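Local coordinates for protein insensitive (Drosophila melanogaster, PDB 4IX7), which represses transcription of neural development genes by binding a palindromic DNA site through its BEN domain, and acts as a Suppressor of hairless corepressor that inhibits Notch signalling, at residues C[12-18]-C[33-38]; C[41-45]-C[98-103]; C[45-51]-C[64-68]. All coordinates share one frame; numbering follows the deposited sequence.

Interaction 1. Residues C[12-18]-C[33-38]; sequences TCVPASV and KLLVTI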
loop_
_atom_site.group_PDB
_atom_site.type_symbol
_atom_site.label_atom_id
_atom_site.label_comp_id
_atom_site.label_asym_id
_atom_site.label_seq_id
_atom_site.Cartn_x
_atom_site.Cartn_y
_atom_site.Cartn_z
ATOM N N THR C 12 12.290 -8.688 -21.753
ATOM C CA THR C 12 13.246 -8.436 -20.686
ATOM C C THR C 12 13.675 -9.804 -20.173
ATOM O O THR C 12 12.828 -10.668 -19.923
ATOM C CB THR C 12 12.601 -7.647 -19.538
ATOM O OG1 THR C 12 12.031 -6.438 -20.062
ATOM C CG2 THR C 12 13.638 -7.301 -18.473
ATOM N N CYS C 13 14.982 -10.006 -20.038
ATOM C CA CYS C 13 15.507 -11.316 -19.657
ATOM C C CYS C 13 16.326 -11.311 -18.376
ATOM O O CYS C 13 16.906 -10.290 -17.987
ATOM C CB CYS C 13 16.371 -11.888 -20.784
ATOM S SG CYS C 13 15.464 -12.203 -22.318
ATOM N N VAL C 14 16.353 -12.473 -17.730
ATOM C CA VAL C 14 17.232 -12.743 -16.601
ATOM C C VAL C 14 17.834 -14.123 -16.837
ATOM O O VAL C 14 17.254 -14.925 -17.572
ATOM C CB VAL C 14 16.453 -12.737 -15.258
ATOM C CG1 VAL C 14 15.802 -11.378 -15.019
ATOM C CG2 VAL C 14 15.396 -13.843 -15.235
ATOM N N PRO C 15 19.000 -14.410 -16.231
ATOM C CA PRO C 15 19.546 -15.757 -16.425
ATOM C C PRO C 15 18.610 -16.819 -15.861
ATOM O O PRO C 15 17.887 -16.552 -14.891
ATOM C CB PRO C 15 20.848 -15.726 -15.623
ATOM C CG PRO C 15 21.205 -14.274 -15.529
ATOM C CD PRO C 15 19.887 -13.565 -15.416
ATOM N N ALA C 16 18.604 -18.003 -16.473
ATOM C CA ALA C 16 17.800 -19.109 -15.959
ATOM C C ALA C 16 18.138 -19.414 -14.506
ATOM O O ALA C 16 17.249 -19.744 -13.719
ATOM C CB ALA C 16 17.979 -20.349 -16.818
ATOM N N SER C 17 19.414 -19.302 -14.157
ATOM C CA SER C 17 19.858 -19.580 -12.792
ATOM C C SER C 17 19.120 -18.689 -11.792
ATOM O O SER C 17 18.792 -19.122 -10.687
ATOM C CB SER C 17 21.376 -19.425 -12.661
ATOM O OG SER C 17 21.802 -18.102 -12.935
ATOM N N VAL C 18 18.837 -17.455 -12.197
ATOM C CA VAL C 18 18.101 -16.539 -11.343
ATOM C C VAL C 18 16.605 -16.855 -11.377
ATOM O O VAL C 18 15.969 -17.009 -10.331
ATOM C CB VAL C 18 18.350 -15.063 -11.748
ATOM C CG1 VAL C 18 17.468 -14.132 -10.935
ATOM C CG2 VAL C 18 19.813 -14.708 -11.555
ATOM N N LYS C 33 14.054 -9.498 -6.340
ATOM C CA LYS C 33 15.115 -10.231 -7.024
ATOM C C LYS C 33 15.173 -9.870 -8.499
ATOM O O LYS C 33 16.255 -9.656 -9.050
ATOM C CB LYS C 33 14.959 -11.743 -6.854
ATOM C CG LYS C 33 16.095 -12.551 -7.479
ATOM C CD LYS C 33 17.455 -12.125 -6.926
ATOM C CE LYS C 33 18.530 -13.165 -7.234
ATOM N NZ LYS C 33 19.878 -12.790 -6.709
ATOM N N LEU C 34 14.012 -9.797 -9.141
ATOM C CA LEU C 34 13.990 -9.420 -10.551
ATOM C C LEU C 34 14.554 -8.014 -10.713
ATOM O O LEU C 34 15.341 -7.762 -11.623
ATOM C CB LEU C 34 12.569 -9.508 -11.121
ATOM C CG LEU C 34 11.989 -10.923 -11.242
ATOM C CD1 LEU C 34 10.502 -10.872 -11.563
ATOM C CD2 LEU C 34 12.736 -11.691 -12.322
ATOM N N LEU C 35 14.153 -7.094 -9.839
ATOM C CA LEU C 35 14.632 -5.716 -9.935
ATOM C C LEU C 35 16.147 -5.583 -9.874
ATOM O O LEU C 35 16.731 -4.855 -10.672
ATOM C CB LEU C 35 14.007 -4.842 -8.849
ATOM C CG LEU C 35 12.544 -4.448 -9.052
ATOM C CD1 LEU C 35 12.030 -3.830 -7.762
ATOM C CD2 LEU C 35 12.337 -3.487 -10.232
ATOM N N VAL C 36 16.793 -6.270 -8.935
ATOM C CA VAL C 36 18.242 -6.132 -8.806
ATOM C C VAL C 36 18.995 -6.916 -9.869
ATOM O O VAL C 36 20.208 -6.763 -10.011
ATOM C CB VAL C 36 18.748 -6.510 -7.400
ATOM C CG1 VAL C 36 18.125 -5.570 -6.368
ATOM C CG2 VAL C 36 18.462 -7.986 -7.091
ATOM N N THR C 37 18.275 -7.761 -10.603
ATOM C CA THR C 37 18.867 -8.478 -11.729
ATOM C C THR C 37 18.803 -7.636 -13.001
ATOM O O THR C 37 19.729 -7.647 -13.821
ATOM C CB THR C 37 18.164 -9.839 -11.956
ATOM O OG1 THR C 37 18.231 -10.613 -10.750
ATOM C CG2 THR C 37 18.864 -10.626 -13.068
ATOM N N ILE C 38 17.731 -6.862 -13.133
ATOM C CA ILE C 38 17.415 -6.147 -14.368
ATOM C C ILE C 38 17.948 -4.709 -14.359
ATOM O O ILE C 38 18.331 -4.169 -15.407
ATOM C CB ILE C 38 15.889 -6.167 -14.605
ATOM C CG1 ILE C 38 15.442 -7.585 -14.978
ATOM C CG2 ILE C 38 15.462 -5.159 -15.661
ATOM C CD1 ILE C 38 13.961 -7.822 -14.755
#
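K33 meets V18 with its methylenes: the bend at chi2 (56°) puts CG and CE both against V18 CG1, with CE at 4.0 Å. L34 adds little here, its CD2 reaching V14 CG1 at 4.1 Å while the rest packs on I22 and V80. T37 divides its two branches between different neighbours. Its hydroxyl turns back along its own helix, OG1 donating to K33 O at 2.8 Å, and V18 CG1 comes tip to tip with that same oxygen at 3.6 Å. With chi1 at -57°, the methyl is left pointing to the strand, where T37 CG2 meets V14 CG1 at 3.7 Å and P15 CD at 3.9 Å. I38 ends the segment: its CG1 lies 3.8 Å from V14 CG1, and its CD1 touches T12 CG2 as the two side chains cross at about a right angle. T12 turns its OG1 elsewhere, to D75. The contact packs the N-terminal antiparallel strand pair of the BEN domain, 4-6 with 13-15, on helix 27-38, strand 13-15 running at 96° to residues 33-38. Methyl and methylene groups make up most of it; the T37 hydroxyl is satisfied within its helix although its oxygen borders V18.

Interaction 2. Residues C[41-45]-C[98-103]; sequences RETLA and KCADEN. With nucleotides of chain B.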
loop_
_atom_site.group_PDB
_atom_site.type_symbol
_atom_site.label_atom_id
_atom_site.label_comp_id
_atom_site.label_asym_id
_atom_site.label_seq_id
_atom_site.Cartn_x
_atom_site.Cartn_y
_atom_site.Cartn_z
ATOM N N ARG C 41 21.762 -0.909 -8.961
ATOM C CA ARG C 41 21.238 -0.312 -7.733
ATOM C C ARG C 41 21.124 1.199 -7.864
ATOM O O ARG C 41 20.203 1.801 -7.313
ATOM C CB ARG C 41 22.099 -0.656 -6.509
ATOM C CG ARG C 41 22.329 -2.128 -6.281
ATOM C CD ARG C 41 21.046 -2.924 -6.156
ATOM N NE ARG C 41 21.385 -4.334 -5.958
ATOM C CZ ARG C 41 21.313 -4.975 -4.797
ATOM N NH1 ARG C 41 20.860 -4.360 -3.710
ATOM N NH2 ARG C 41 21.661 -6.252 -4.736
ATOM N N GLU C 42 22.055 1.810 -8.592
ATOM C CA GLU C 42 22.026 3.263 -8.766
ATOM C C GLU C 42 20.758 3.712 -9.491
ATOM O O GLU C 42 20.161 4.723 -9.130
ATOM C CB GLU C 42 23.272 3.766 -9.497
ATOM C CG GLU C 42 23.452 5.287 -9.458
ATOM C CD GLU C 42 22.886 6.006 -10.679
ATOM O OE1 GLU C 42 22.864 7.259 -10.673
ATOM O OE2 GLU C 42 22.467 5.329 -11.647
ATOM N N THR C 43 20.353 2.958 -10.509
ATOM C CA THR C 43 19.108 3.240 -11.216
ATOM C C THR C 43 17.902 3.141 -10.275
ATOM O O THR C 43 17.030 4.018 -10.271
ATOM C CB THR C 43 18.923 2.278 -12.407
ATOM O OG1 THR C 43 20.012 2.446 -13.327
ATOM C CG2 THR C 43 17.632 2.566 -13.122
ATOM N N LEU C 44 17.858 2.072 -9.480
ATOM C CA LEU C 44 16.769 1.884 -8.530
ATOM C C LEU C 44 16.739 3.007 -7.499
ATOM O O LEU C 44 15.670 3.422 -7.043
ATOM C CB LEU C 44 16.917 0.538 -7.812
ATOM C CG LEU C 44 16.825 -0.689 -8.723
ATOM C CD1 LEU C 44 17.079 -1.957 -7.909
ATOM C CD2 LEU C 44 15.460 -0.757 -9.389
ATOM N N ALA C 45 17.921 3.495 -7.134
ATOM C CA ALA C 45 18.007 4.498 -6.079
ATOM C C ALA C 45 17.605 5.890 -6.565
ATOM O O ALA C 45 17.242 6.753 -5.763
ATOM C CB ALA C 45 19.402 4.530 -5.514
ATOM N N LYS C 98 11.139 -1.114 -2.987
ATOM C CA LYS C 98 12.523 -1.453 -3.299
ATOM C C LYS C 98 13.311 -0.222 -3.773
ATOM O O LYS C 98 14.482 -0.040 -3.402
ATOM C CB LYS C 98 12.582 -2.577 -4.336
ATOM C CG LYS C 98 13.997 -2.945 -4.795
ATOM C CD LYS C 98 14.901 -3.262 -3.605
ATOM C CE LYS C 98 16.173 -3.954 -4.050
ATOM N NZ LYS C 98 17.131 -4.200 -2.918
ATOM N N CYS C 99 12.677 0.612 -4.595
ATOM C CA CYS C 99 13.312 1.855 -5.040
ATOM C C CYS C 99 13.632 2.748 -3.847
ATOM O O CYS C 99 14.705 3.335 -3.775
ATOM C CB CYS C 99 12.411 2.613 -6.020
ATOM S SG CYS C 99 12.328 1.829 -7.638
ATOM N N ALA C 100 12.697 2.849 -2.909
ATOM C CA ALA C 100 12.919 3.647 -1.703
ATOM C C ALA C 100 14.039 3.059 -0.850
ATOM O O ALA C 100 14.854 3.793 -0.297
ATOM C CB ALA C 100 11.631 3.760 -0.901
ATOM N N ASP C 101 14.094 1.731 -0.768
ATOM C CA ASP C 101 15.152 1.048 -0.018
ATOM C C ASP C 101 16.541 1.334 -0.615
ATOM O O ASP C 101 17.508 1.603 0.114
ATOM C CB ASP C 101 14.907 -0.465 0.016
ATOM C CG ASP C 101 13.684 -0.857 0.844
ATOM O OD1 ASP C 101 13.226 -0.052 1.684
ATOM O OD2 ASP C 101 13.195 -1.997 0.680
ATOM N N GLU C 102 16.636 1.297 -1.939
ATOM C CA GLU C 102 17.914 1.543 -2.609
ATOM C C GLU C 102 18.326 3.001 -2.498
ATOM O O GLU C 102 19.510 3.321 -2.391
ATOM C CB GLU C 102 17.862 1.096 -4.070
ATOM C CG GLU C 102 17.745 -0.409 -4.233
ATOM C CD GLU C 102 18.982 -1.173 -3.762
ATOM O OE1 GLU C 102 20.067 -0.567 -3.567
ATOM O OE2 GLU C 102 18.874 -2.404 -3.592
ATOM N N ASN C 103 17.344 3.892 -2.518
ATOM C CA ASN C 103 17.623 5.304 -2.317
ATOM C C ASN C 103 18.230 5.543 -0.938
ATOM O O ASN C 103 19.159 6.330 -0.801
ATOM C CB ASN C 103 16.354 6.131 -2.498
ATOM C CG ASN C 103 16.590 7.611 -2.310
ATOM O OD1 ASN C 103 16.437 8.137 -1.208
ATOM N ND2 ASN C 103 16.963 8.295 -3.389
ATOM O "O5'" DG B 1 25.530 -8.110 -2.281
ATOM C "C5'" DG B 1 25.670 -7.753 -0.911
ATOM C "C4'" DG B 1 25.252 -6.313 -0.693
ATOM O "O4'" DG B 1 26.025 -5.404 -1.508
ATOM C "C3'" DG B 1 23.836 -6.005 -1.144
ATOM O "O3'" DG B 1 23.014 -6.397 -0.084
ATOM C "C2'" DG B 1 23.849 -4.495 -1.286
ATOM C "C1'" DG B 1 25.244 -4.266 -1.846
ATOM N N9 DG B 1 25.346 -4.113 -3.294
ATOM C C8 DG B 1 25.337 -5.138 -4.203
ATOM N N7 DG B 1 25.472 -4.731 -5.433
ATOM C C5 DG B 1 25.598 -3.360 -5.332
ATOM C C6 DG B 1 25.773 -2.395 -6.353
ATOM O O6 DG B 1 25.850 -2.588 -7.571
ATOM N N1 DG B 1 25.856 -1.106 -5.844
ATOM C C2 DG B 1 25.779 -0.799 -4.509
ATOM N N2 DG B 1 25.878 0.505 -4.220
ATOM N N3 DG B 1 25.611 -1.694 -3.534
ATOM C C4 DG B 1 25.525 -2.955 -4.019
ATOM P P DT B 3 16.150 -7.659 0.450
ATOM O OP1 DT B 3 16.116 -9.028 -0.114
ATOM O OP2 DT B 3 16.191 -6.466 -0.406
ATOM O "O5'" DT B 3 14.867 -7.497 1.400
ATOM C "C5'" DT B 3 14.590 -8.542 2.294
ATOM C "C4'" DT B 3 13.411 -8.135 3.147
ATOM O "O4'" DT B 3 13.821 -7.040 4.002
ATOM C "C3'" DT B 3 12.199 -7.632 2.369
ATOM O "O3'" DT B 3 11.092 -8.486 2.688
ATOM C "C2'" DT B 3 12.025 -6.191 2.841
ATOM C "C1'" DT B 3 12.693 -6.203 4.201
ATOM N N1 DT B 3 13.212 -4.899 4.672
ATOM C C2 DT B 3 12.902 -4.491 5.960
ATOM O O2 DT B 3 12.196 -5.142 6.718
ATOM N N3 DT B 3 13.442 -3.281 6.315
ATOM C C4 DT B 3 14.268 -2.482 5.550
ATOM O O4 DT B 3 14.703 -1.414 5.972
ATOM C C5 DT B 3 14.560 -2.974 4.229
ATOM C C7 DT B 3 15.437 -2.183 3.304
ATOM C C6 DT B 3 14.042 -4.150 3.861
ATOM P P DC B 4 9.663 -8.258 2.002
ATOM O OP1 DC B 4 8.949 -9.557 1.982
ATOM O OP2 DC B 4 9.865 -7.491 0.752
ATOM O "O5'" DC B 4 8.933 -7.263 3.001
ATOM C "C5'" DC B 4 8.699 -7.708 4.329
ATOM C "C4'" DC B 4 8.201 -6.537 5.145
ATOM O "O4'" DC B 4 9.222 -5.520 5.199
ATOM C "C3'" DC B 4 6.997 -5.818 4.543
ATOM O "O3'" DC B 4 5.886 -6.240 5.315
ATOM C "C2'" DC B 4 7.297 -4.324 4.703
ATOM C "C1'" DC B 4 8.569 -4.312 5.529
ATOM N N1 DC B 4 9.525 -3.228 5.181
ATOM C C2 DC B 4 9.816 -2.239 6.125
ATOM O O2 DC B 4 9.262 -2.298 7.226
ATOM N N3 DC B 4 10.683 -1.254 5.803
ATOM C C4 DC B 4 11.256 -1.231 4.590
ATOM N N4 DC B 4 12.116 -0.235 4.310
ATOM C C5 DC B 4 10.955 -2.223 3.605
ATOM C C6 DC B 4 10.094 -3.194 3.939
#
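Two bends bring R41 and E102 together: R41 turns at chi2 (-56°) and E102 turns likewise at its own chi2, so that the guanidinium and the carboxylate meet with their planes nearly perpendicular. R41 NH1 gives E102 OE2 a salt bridge of 2.8 Å on the syn side of the carboxylate, a bent bond (137°) tilted from the guanidinium plane. K98, one helical turn before E102, reaches the same oxygen from the anti side, NZ to OE2 2.6 Å. Next to this network the two helices pack closely. L44 CB rests on E102 CG at 3.8 Å, A45 CB lies 3.4 Å from E102 O, and C99 CA sends a CH···O contact to L44 O. N103 ties the other end: its ND2 donates to A45 O at 2.8 Å, nearly straight at 173° and in the plane of the amide. Helix 88-112 of the BEN domain meets DNA bases here. D101 OD1 accepts from N4 of DC4 of chain B at 2.9 Å, its CG lies against the methyl C7 of DT3 of chain B, and OD2 is held by R32. R41 CG packs over DG1 of chain B, 3.5 Å from C6, while NH1 also bridges to a phosphate; K98 NZ lies 3.5 Å from OP2 of DT3 of chain B. E102 probably offsets the two neighbouring cations and holds R41 and K98 in place beside the DNA backbone.

Interaction 3. Residues C[45-51]-C[64-68]; sequences ATHSVTG and LKRML. With nucleotides of chain A.
S48 O is gripped by two groups of the facing segment: L68 N donates to it at 2.8 Å, almost in line with the carbonyl, and M67 CA adds a CH···O contact. With S48 N bonded to R66 O at 2.9 Å, this makes a short parallel pairing of S48 with M67, a minimal two-stranded sheet of the BEN domain that follows helix 41-46. H47 points to the same face as R66. Its CB lies 3.2 Å from R66 O and packs on L68 CD2, while its CD2 edge points at M67 O and nears R66 CB. H47 ND1 donates in the ring plane to T46 OG1, a hydroxyl that also bonds to E42 O, and one face of the ring is covered by a water linking T46 O to R66 N. Cutting H47 back to an alanine is likely to leave T46 OG1 without its ring donor and open a gap beside R66 CB and under that water. K65 CB and CG pass T46 O, CB at 3.3 Å; with the chain extended beyond CG, NZ reaches OP2 of DT8 of chain A at 2.8 Å. The turn after S48 is an ST motif, S48 OG accepting from G51 N at 2.8 Å. It presents T50 to the DNA, where N and OG1 both hold OP1 of DA7 of chain A, the hydroxyl at 2.6 Å. G51, with positive phi, sits where a side chain would run into M67 N, and its CA makes a CH···O contact with K65 O. On the M67 side the selenomethionine methyl CE lies 3.5 Å from V49 O; V49 O accepts from a water that donates to L68 O as well.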
loop_
_atom_site.group_PDB
_atom_site.type_symbol
_atom_site.label_atom_id
_atom_site.label_comp_id
_atom_site.label_asym_id
_atom_site.label_seq_id
_atom_site.Cartn_x
_atom_site.Cartn_y
_atom_site.Cartn_z
ATOM N N ALA C 45 17.921 3.495 -7.134
ATOM C CA ALA C 45 18.007 4.498 -6.079
ATOM C C ALA C 45 17.605 5.890 -6.565
ATOM O O ALA C 45 17.242 6.753 -5.763
ATOM C CB ALA C 45 19.402 4.530 -5.514
ATOM N N THR C 46 17.656 6.105 -7.873
ATOM C CA THR C 46 17.410 7.439 -8.434
ATOM C C THR C 46 16.144 7.548 -9.268
ATOM O O THR C 46 15.822 8.632 -9.754
ATOM C CB THR C 46 18.582 7.886 -9.328
ATOM O OG1 THR C 46 18.790 6.922 -10.376
ATOM C CG2 THR C 46 19.848 8.029 -8.508
ATOM N N HIS C 47 15.438 6.435 -9.450
ATOM C CA HIS C 47 14.220 6.406 -10.252
ATOM C C HIS C 47 13.041 5.980 -9.393
ATOM O O HIS C 47 13.219 5.524 -8.261
ATOM C CB HIS C 47 14.370 5.440 -11.430
ATOM C CG HIS C 47 15.280 5.945 -12.507
ATOM N ND1 HIS C 47 16.610 6.249 -12.287
ATOM C CD2 HIS C 47 15.046 6.208 -13.815
ATOM C CE1 HIS C 47 17.153 6.668 -13.419
ATOM N NE2 HIS C 47 16.228 6.655 -14.359
ATOM N N SER C 48 11.843 6.132 -9.945
ATOM C CA SER C 48 10.622 5.682 -9.306
ATOM C C SER C 48 9.754 4.898 -10.289
ATOM O O SER C 48 10.033 4.845 -11.490
ATOM C CB SER C 48 9.836 6.875 -8.759
ATOM O OG SER C 48 9.426 7.726 -9.823
ATOM N N VAL C 49 8.673 4.312 -9.785
ATOM C CA VAL C 49 7.766 3.576 -10.652
ATOM C C VAL C 49 7.106 4.485 -11.682
ATOM O O VAL C 49 7.024 4.131 -12.863
ATOM C CB VAL C 49 6.680 2.842 -9.835
ATOM C CG1 VAL C 49 5.629 2.234 -10.752
ATOM C CG2 VAL C 49 7.327 1.771 -8.978
ATOM N N THR C 50 6.661 5.661 -11.243
ATOM C CA THR C 50 5.848 6.541 -12.088
ATOM C C THR C 50 6.551 7.786 -12.621
ATOM O O THR C 50 6.074 8.398 -13.582
ATOM C CB THR C 50 4.577 7.032 -11.361
ATOM O OG1 THR C 50 4.945 7.908 -10.286
ATOM C CG2 THR C 50 3.763 5.857 -10.826
ATOM N N GLY C 51 7.656 8.177 -11.993
ATOM C CA GLY C 51 8.345 9.403 -12.363
ATOM C C GLY C 51 7.629 10.671 -11.911
ATOM O O GLY C 51 8.042 11.777 -12.264
ATOM N N LEU C 64 13.595 15.317 -8.460
ATOM C CA LEU C 64 12.519 14.616 -9.167
ATOM C C LEU C 64 13.071 13.360 -9.848
ATOM O O LEU C 64 13.904 13.447 -10.749
ATOM C CB LEU C 64 11.794 15.526 -10.180
ATOM C CG LEU C 64 10.719 14.862 -11.062
ATOM C CD1 LEU C 64 9.595 14.242 -10.242
ATOM C CD2 LEU C 64 10.148 15.850 -12.080
ATOM N N LYS C 65 12.605 12.195 -9.407
ATOM C CA LYS C 65 13.084 10.925 -9.947
ATOM C C LYS C 65 12.336 10.555 -11.211
ATOM O O LYS C 65 11.103 10.682 -11.266
ATOM C CB LYS C 65 12.889 9.821 -8.909
ATOM C CG LYS C 65 13.642 10.088 -7.625
ATOM C CD LYS C 65 13.444 8.987 -6.602
ATOM C CE LYS C 65 14.091 9.332 -5.270
ATOM N NZ LYS C 65 13.556 8.448 -4.184
ATOM N N ARG C 66 13.069 10.104 -12.225
ATOM C CA ARG C 66 12.452 9.688 -13.486
ATOM C C ARG C 66 11.869 8.290 -13.355
ATOM O O ARG C 66 12.244 7.529 -12.460
ATOM C CB ARG C 66 13.472 9.688 -14.634
ATOM C CG ARG C 66 14.347 10.931 -14.752
ATOM C CD ARG C 66 13.533 12.199 -14.879
ATOM N NE ARG C 66 12.733 12.262 -16.102
ATOM C CZ ARG C 66 12.064 13.346 -16.483
ATOM N NH1 ARG C 66 12.116 14.444 -15.739
ATOM N NH2 ARG C 66 11.344 13.335 -17.597
HETATM N N MSE C 67 10.976 7.932 -14.262
HETATM C CA MSE C 67 10.383 6.606 -14.207
HETATM C C MSE C 67 11.358 5.511 -14.670
HETATM O O MSE C 67 12.160 5.706 -15.591
HETATM C CB MSE C 67 9.072 6.553 -14.998
HETATM C CG MSE C 67 9.278 6.291 -16.461
HETATM SE SE MSE C 67 7.601 6.262 -17.413
HETATM C CE MSE C 67 6.488 5.409 -16.101
ATOM N N LEU C 68 11.301 4.364 -13.994
ATOM C CA LEU C 68 12.028 3.179 -14.441
ATOM C C LEU C 68 11.508 2.777 -15.817
ATOM O O LEU C 68 10.324 2.964 -16.114
ATOM C CB LEU C 68 11.803 2.024 -13.455
ATOM C CG LEU C 68 12.508 2.173 -12.110
ATOM C CD1 LEU C 68 11.964 1.121 -11.137
ATOM C CD2 LEU C 68 14.013 2.045 -12.279
ATOM P P DA A 7 5.694 6.108 -7.185
ATOM O OP1 DA A 7 6.217 6.374 -8.546
ATOM O OP2 DA A 7 5.992 4.835 -6.487
ATOM O "O5'" DA A 7 6.181 7.251 -6.213
ATOM C "C5'" DA A 7 6.112 8.592 -6.677
ATOM C "C4'" DA A 7 6.740 9.497 -5.639
ATOM O "O4'" DA A 7 5.808 9.636 -4.529
ATOM C "C3'" DA A 7 8.062 9.029 -5.039
ATOM O "O3'" DA A 7 8.851 10.186 -4.740
ATOM C "C2'" DA A 7 7.644 8.311 -3.751
ATOM C "C1'" DA A 7 6.389 9.094 -3.356
ATOM N N9 DA A 7 5.356 8.297 -2.685
ATOM C C8 DA A 7 4.960 7.017 -2.988
ATOM N N7 DA A 7 4.013 6.559 -2.198
ATOM C C5 DA A 7 3.761 7.614 -1.323
ATOM C C6 DA A 7 2.874 7.767 -0.238
ATOM N N6 DA A 7 2.013 6.812 0.167
ATOM N N1 DA A 7 2.893 8.947 0.415
ATOM C C2 DA A 7 3.746 9.909 0.026
ATOM N N3 DA A 7 4.628 9.880 -0.980
ATOM C C4 DA A 7 4.595 8.686 -1.606
ATOM P P DT A 8 10.358 10.032 -4.211
ATOM O OP1 DT A 8 11.138 11.188 -4.733
ATOM O OP2 DT A 8 10.815 8.660 -4.486
ATOM O "O5'" DT A 8 10.220 10.199 -2.623
ATOM C "C5'" DT A 8 9.778 11.447 -2.118
ATOM C "C4'" DT A 8 9.544 11.316 -0.622
ATOM O "O4'" DT A 8 8.409 10.447 -0.406
ATOM C "C3'" DT A 8 10.692 10.665 0.138
ATOM O "O3'" DT A 8 11.359 11.689 0.859
ATOM C "C2'" DT A 8 10.041 9.657 1.086
ATOM C "C1'" DT A 8 8.558 9.929 0.906
ATOM N N1 DT A 8 7.670 8.743 0.982
ATOM C C2 DT A 8 6.628 8.773 1.878
ATOM O O2 DT A 8 6.423 9.722 2.616
ATOM N N3 DT A 8 5.843 7.648 1.889
ATOM C C4 DT A 8 6.011 6.526 1.097
ATOM O O4 DT A 8 5.250 5.570 1.175
ATOM C C5 DT A 8 7.117 6.565 0.176
ATOM C C7 DT A 8 7.379 5.399 -0.731
ATOM C C6 DT A 8 7.891 7.659 0.165
ATOM P P DA A 6 -0.534 2.839 -7.599
ATOM O OP1 DA A 6 -0.178 2.327 -8.929
ATOM O OP2 DA A 6 -0.659 1.940 -6.428
ATOM O "O5'" DA A 6 0.525 3.955 -7.169
ATOM C "C5'" DA A 6 0.874 4.930 -8.127
ATOM C "C4'" DA A 6 1.888 5.882 -7.521
ATOM O "O4'" DA A 6 1.290 6.544 -6.375
ATOM C "C3'" DA A 6 3.191 5.267 -7.009
ATOM O "O3'" DA A 6 4.096 6.333 -7.219
ATOM C "C2'" DA A 6 2.868 5.035 -5.528
ATOM C "C1'" DA A 6 2.056 6.292 -5.213
ATOM N N9 DA A 6 1.103 6.207 -4.112
ATOM C C8 DA A 6 0.330 5.148 -3.709
ATOM N N7 DA A 6 -0.449 5.435 -2.689
ATOM C C5 DA A 6 -0.200 6.776 -2.427
ATOM C C6 DA A 6 -0.697 7.683 -1.467
ATOM N N6 DA A 6 -1.620 7.356 -0.560
ATOM N N1 DA A 6 -0.205 8.950 -1.493
ATOM C C2 DA A 6 0.718 9.261 -2.407
ATOM N N3 DA A 6 1.254 8.495 -3.354
ATOM C C4 DA A 6 0.757 7.255 -3.299
HETATM O O HOH W 1 15.934 9.687 -12.184
HETATM O O HOH W 2 14.297 5.701 -5.734
HETATM O O HOH W 3 9.229 10.231 -8.882
HETATM O O HOH W 4 8.031 2.352 -14.646
#

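Overall arrangement
From the N terminus, interaction 1 comes first, closing a short loop that brings strand 13-15 onto helix 27-38. It is complete before the next helix, 41-46, opens interaction 2, so the two stand in series. Interaction 2 closes the long excursion from 41-45 to helix 88-112, and interaction 3 is nested inside it, joining 45-51 to 64-68; none cross. A45 belongs to both later contacts, whose centres are about 9 Å apart, and C99 against L68 joins them further. V36 packing on K98 and R41 links interactions 1 and 2, whereas interactions 1 and 3 lie on opposite sides of the chain's centre without touching.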